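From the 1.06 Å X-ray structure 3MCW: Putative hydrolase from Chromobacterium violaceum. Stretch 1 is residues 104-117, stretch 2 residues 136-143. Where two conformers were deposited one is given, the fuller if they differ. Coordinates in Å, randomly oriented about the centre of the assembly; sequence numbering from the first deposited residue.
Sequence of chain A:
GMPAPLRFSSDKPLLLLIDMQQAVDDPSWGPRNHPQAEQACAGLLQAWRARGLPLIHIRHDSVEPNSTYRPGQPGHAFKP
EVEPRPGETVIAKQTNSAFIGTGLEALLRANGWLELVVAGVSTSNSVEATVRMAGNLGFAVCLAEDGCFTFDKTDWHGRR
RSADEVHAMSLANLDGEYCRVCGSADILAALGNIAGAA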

# COMPACT_ATOMS: atom_id res chain seq x y z
N LEU A 104 12.29 11.87 1.60
CA LEU A 104 12.12 11.31 2.94
C LEU A 104 13.07 10.17 3.23
O LEU A 104 13.72 10.13 4.28
CB LEU A 104 10.66 10.88 3.16
CG LEU A 104 10.35 10.23 4.52
CD1 LEU A 104 10.65 11.14 5.71
CD2 LEU A 104 8.91 9.76 4.56
N GLU A 105 13.12 9.19 2.33
CA GLU A 105 13.96 8.03 2.59
C GLU A 105 15.43 8.41 2.80
O GLU A 105 16.08 7.96 3.75
CB GLU A 105 13.85 6.98 1.48
CG GLU A 105 14.66 5.74 1.79
CD GLU A 105 14.67 4.68 0.70
OE1 GLU A 105 14.07 4.90 -0.37
OE2 GLU A 105 15.29 3.63 0.93
N ALA A 106 15.95 9.26 1.90
CA ALA A 106 17.35 9.64 2.02
C ALA A 106 17.62 10.41 3.32
O ALA A 106 18.67 10.25 3.94
CB ALA A 106 17.78 10.44 0.80
N LEU A 107 16.69 11.27 3.73
CA LEU A 107 16.85 12.01 4.97
C LEU A 107 16.89 11.06 6.17
O LEU A 107 17.72 11.20 7.07
CB LEU A 107 15.69 13.03 5.10
CG LEU A 107 15.69 13.81 6.40
CD1 LEU A 107 16.89 14.74 6.47
CD2 LEU A 107 14.36 14.55 6.59
N LEU A 108 15.96 10.10 6.21
CA LEU A 108 15.94 9.14 7.30
C LEU A 108 17.25 8.35 7.38
O LEU A 108 17.84 8.22 8.45
CB LEU A 108 14.74 8.20 7.14
CG LEU A 108 13.34 8.83 7.22
CD1 LEU A 108 12.27 7.78 6.91
CD2 LEU A 108 13.09 9.42 8.61
N ARG A 109 17.69 7.85 6.24
CA ARG A 109 18.89 7.01 6.24
C ARG A 109 20.15 7.82 6.59
O ARG A 109 21.01 7.32 7.30
CB ARG A 109 19.07 6.30 4.91
CG ARG A 109 17.94 5.31 4.58
CD ARG A 109 18.32 4.44 3.41
NE ARG A 109 17.25 3.54 2.99
CZ ARG A 109 16.88 2.47 3.63
NH1 ARG A 109 17.51 2.06 4.73
NH2 ARG A 109 15.85 1.79 3.15
N ALA A 110 20.23 9.07 6.14
CA ALA A 110 21.41 9.90 6.41
C ALA A 110 21.57 10.14 7.91
O ALA A 110 22.70 10.32 8.42
CB ALA A 110 21.33 11.21 5.68
N ASN A 111 20.46 10.10 8.65
CA ASN A 111 20.46 10.37 10.09
C ASN A 111 20.27 9.14 10.96
O ASN A 111 20.22 9.27 12.17
CB ASN A 111 19.44 11.45 10.39
CG ASN A 111 19.85 12.77 9.82
OD1 ASN A 111 20.69 13.45 10.40
ND2 ASN A 111 19.29 13.14 8.67
N GLY A 112 20.19 7.96 10.34
CA GLY A 112 19.97 6.74 11.08
C GLY A 112 18.61 6.60 11.73
O GLY A 112 18.48 5.88 12.69
N TRP A 113 17.62 7.30 11.17
CA TRP A 113 16.26 7.27 11.72
C TRP A 113 15.49 6.12 11.08
O TRP A 113 14.64 6.31 10.20
CB TRP A 113 15.55 8.60 11.54
CG TRP A 113 16.20 9.74 12.28
CD1 TRP A 113 16.79 9.68 13.51
CD2 TRP A 113 16.30 11.10 11.84
NE1 TRP A 113 17.25 10.93 13.87
CE2 TRP A 113 16.97 11.81 12.85
CE3 TRP A 113 15.89 11.78 10.68
CZ2 TRP A 113 17.25 13.18 12.73
CZ3 TRP A 113 16.19 13.11 10.58
CH2 TRP A 113 16.87 13.80 11.60
N LEU A 114 15.82 4.92 11.54
CA LEU A 114 15.30 3.68 10.95
C LEU A 114 14.05 3.15 11.64
O LEU A 114 13.38 2.31 11.09
CB LEU A 114 16.40 2.61 10.85
CG LEU A 114 17.64 3.05 10.06
CD1 LEU A 114 18.57 1.87 9.89
CD2 LEU A 114 17.34 3.66 8.71
N GLU A 115 13.75 3.69 12.81
CA GLU A 115 12.57 3.32 13.55
C GLU A 115 11.58 4.49 13.52
O GLU A 115 11.91 5.63 13.90
CB GLU A 115 13.03 2.93 14.97
CG GLU A 115 11.95 2.39 15.80
CD GLU A 115 12.45 1.84 17.12
OE1 GLU A 115 13.26 2.49 17.81
OE2 GLU A 115 11.99 0.75 17.53
N LEU A 116 10.38 4.22 13.03
CA LEU A 116 9.36 5.23 12.80
C LEU A 116 8.11 4.92 13.63
O LEU A 116 7.72 3.76 13.74
CB LEU A 116 8.96 5.26 11.31
CG LEU A 116 10.12 5.34 10.30
CD1 LEU A 116 9.57 5.34 8.89
CD2 LEU A 116 11.00 6.59 10.56
N VAL A 117 7.49 5.99 14.14
CA VAL A 117 6.20 5.91 14.82
C VAL A 117 5.27 6.75 13.99
O VAL A 117 5.49 7.95 13.82
CB VAL A 117 6.30 6.43 16.28
CG1 VAL A 117 4.92 6.47 16.92
CG2 VAL A 117 7.28 5.54 17.05
N ASN A 136 8.46 -2.16 3.57
CA ASN A 136 9.18 -2.85 2.50
C ASN A 136 10.57 -2.26 2.23
O ASN A 136 11.46 -2.98 1.78
CB ASN A 136 8.37 -2.86 1.19
CG ASN A 136 7.16 -3.82 1.16
OD1 ASN A 136 6.52 -3.91 0.12
ND2 ASN A 136 6.88 -4.55 2.20
N LEU A 137 10.75 -0.98 2.53
CA LEU A 137 12.07 -0.33 2.43
C LEU A 137 13.00 -0.73 3.58
O LEU A 137 14.18 -0.40 3.56
CB LEU A 137 11.92 1.19 2.37
CG LEU A 137 11.36 1.75 1.05
CD1 LEU A 137 11.03 3.23 1.21
CD2 LEU A 137 12.31 1.53 -0.13
N GLY A 138 12.49 -1.41 4.60
CA GLY A 138 13.29 -1.89 5.72
C GLY A 138 13.26 -1.06 6.98
O GLY A 138 14.06 -1.25 7.86
N PHE A 139 12.35 -0.09 7.05
CA PHE A 139 12.16 0.67 8.30
C PHE A 139 11.35 -0.16 9.26
O PHE A 139 10.49 -0.97 8.89
CB PHE A 139 11.43 1.98 7.99
CG PHE A 139 12.27 2.90 7.19
CD1 PHE A 139 13.16 3.75 7.81
CD2 PHE A 139 12.16 2.96 5.81
CE1 PHE A 139 13.97 4.57 7.09
CE2 PHE A 139 12.98 3.80 5.06
CZ PHE A 139 13.90 4.60 5.70
N ALA A 140 11.64 0.02 10.55
CA ALA A 140 10.91 -0.60 11.67
C ALA A 140 9.79 0.38 12.05
O ALA A 140 10.05 1.43 12.62
CB ALA A 140 11.83 -0.84 12.82
N VAL A 141 8.56 0.01 11.75
CA VAL A 141 7.43 0.92 11.88
C VAL A 141 6.49 0.48 12.98
O VAL A 141 6.06 -0.67 13.04
CB VAL A 141 6.62 1.01 10.57
CG1 VAL A 141 5.45 1.94 10.74
CG2 VAL A 141 7.52 1.40 9.41
N CYS A 142 6.17 1.42 13.87
CA CYS A 142 5.06 1.27 14.85
C CYS A 142 3.96 2.19 14.39
O CYS A 142 4.15 3.40 14.27
CB CYS A 142 5.43 1.69 16.28
SG CYS A 142 6.72 0.74 17.04
N LEU A 143 2.79 1.62 14.13
CA LEU A 143 1.63 2.38 13.69
C LEU A 143 0.75 2.64 14.89
O LEU A 143 0.21 1.69 15.48
CB LEU A 143 0.88 1.61 12.60
CG LEU A 143 -0.34 2.32 12.05
CD1 LEU A 143 -0.02 3.67 11.46
CD2 LEU A 143 -0.96 1.44 10.95
O HOH W 1 16.60 -0.40 6.06

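Strands 115-117 and 140-143 run parallel, their axes 13° apart and 4.7 Å at closest approach. Three hydrogen bonds fix the register: Ala-140 N to Leu-114 O (2.9 Å), Leu-116 N to Ala-140 O (2.8 Å) and Cys-142 N to Leu-116 O (2.8 Å, N-H...O angle 174°). Leu-116 thus uses both its N and its O, as a parallel ladder requires, and pairs with Val-141. Each strand follows a helix that closes in a Schellman motif at a glycine of positive phi, Gly-112 (68°) or Gly-138 (99°). At Gly-138 a CB would jam against the preceding carbonyl oxygen.

Phe-139, with 126 Å² covered, fills the space between the helix that begins stretch 1 and strand 115-117. Its CE1 lies 3.6 Å from Leu-108 CD1 and 3.8 Å from Leu-114 CD2, while its CB meets Leu-116 CD1 at 3.9 Å; flexible leucine side chains suit packing around a rigid ring. Glu-105 CG approaches the ring edge.

Arg-109 supplies the polar link. Its NH2 donates to Leu-137 O (2.8 Å, 142°), near the guanidinium plane, leaving one face over Phe-139 CE2 (4.0 Å from NH2). A salt bridge, Arg-109 NE to Glu-105 OE2 at 2.8 Å, steadies this reach, and a water accepts from Arg-109 NH1 (2.9 Å).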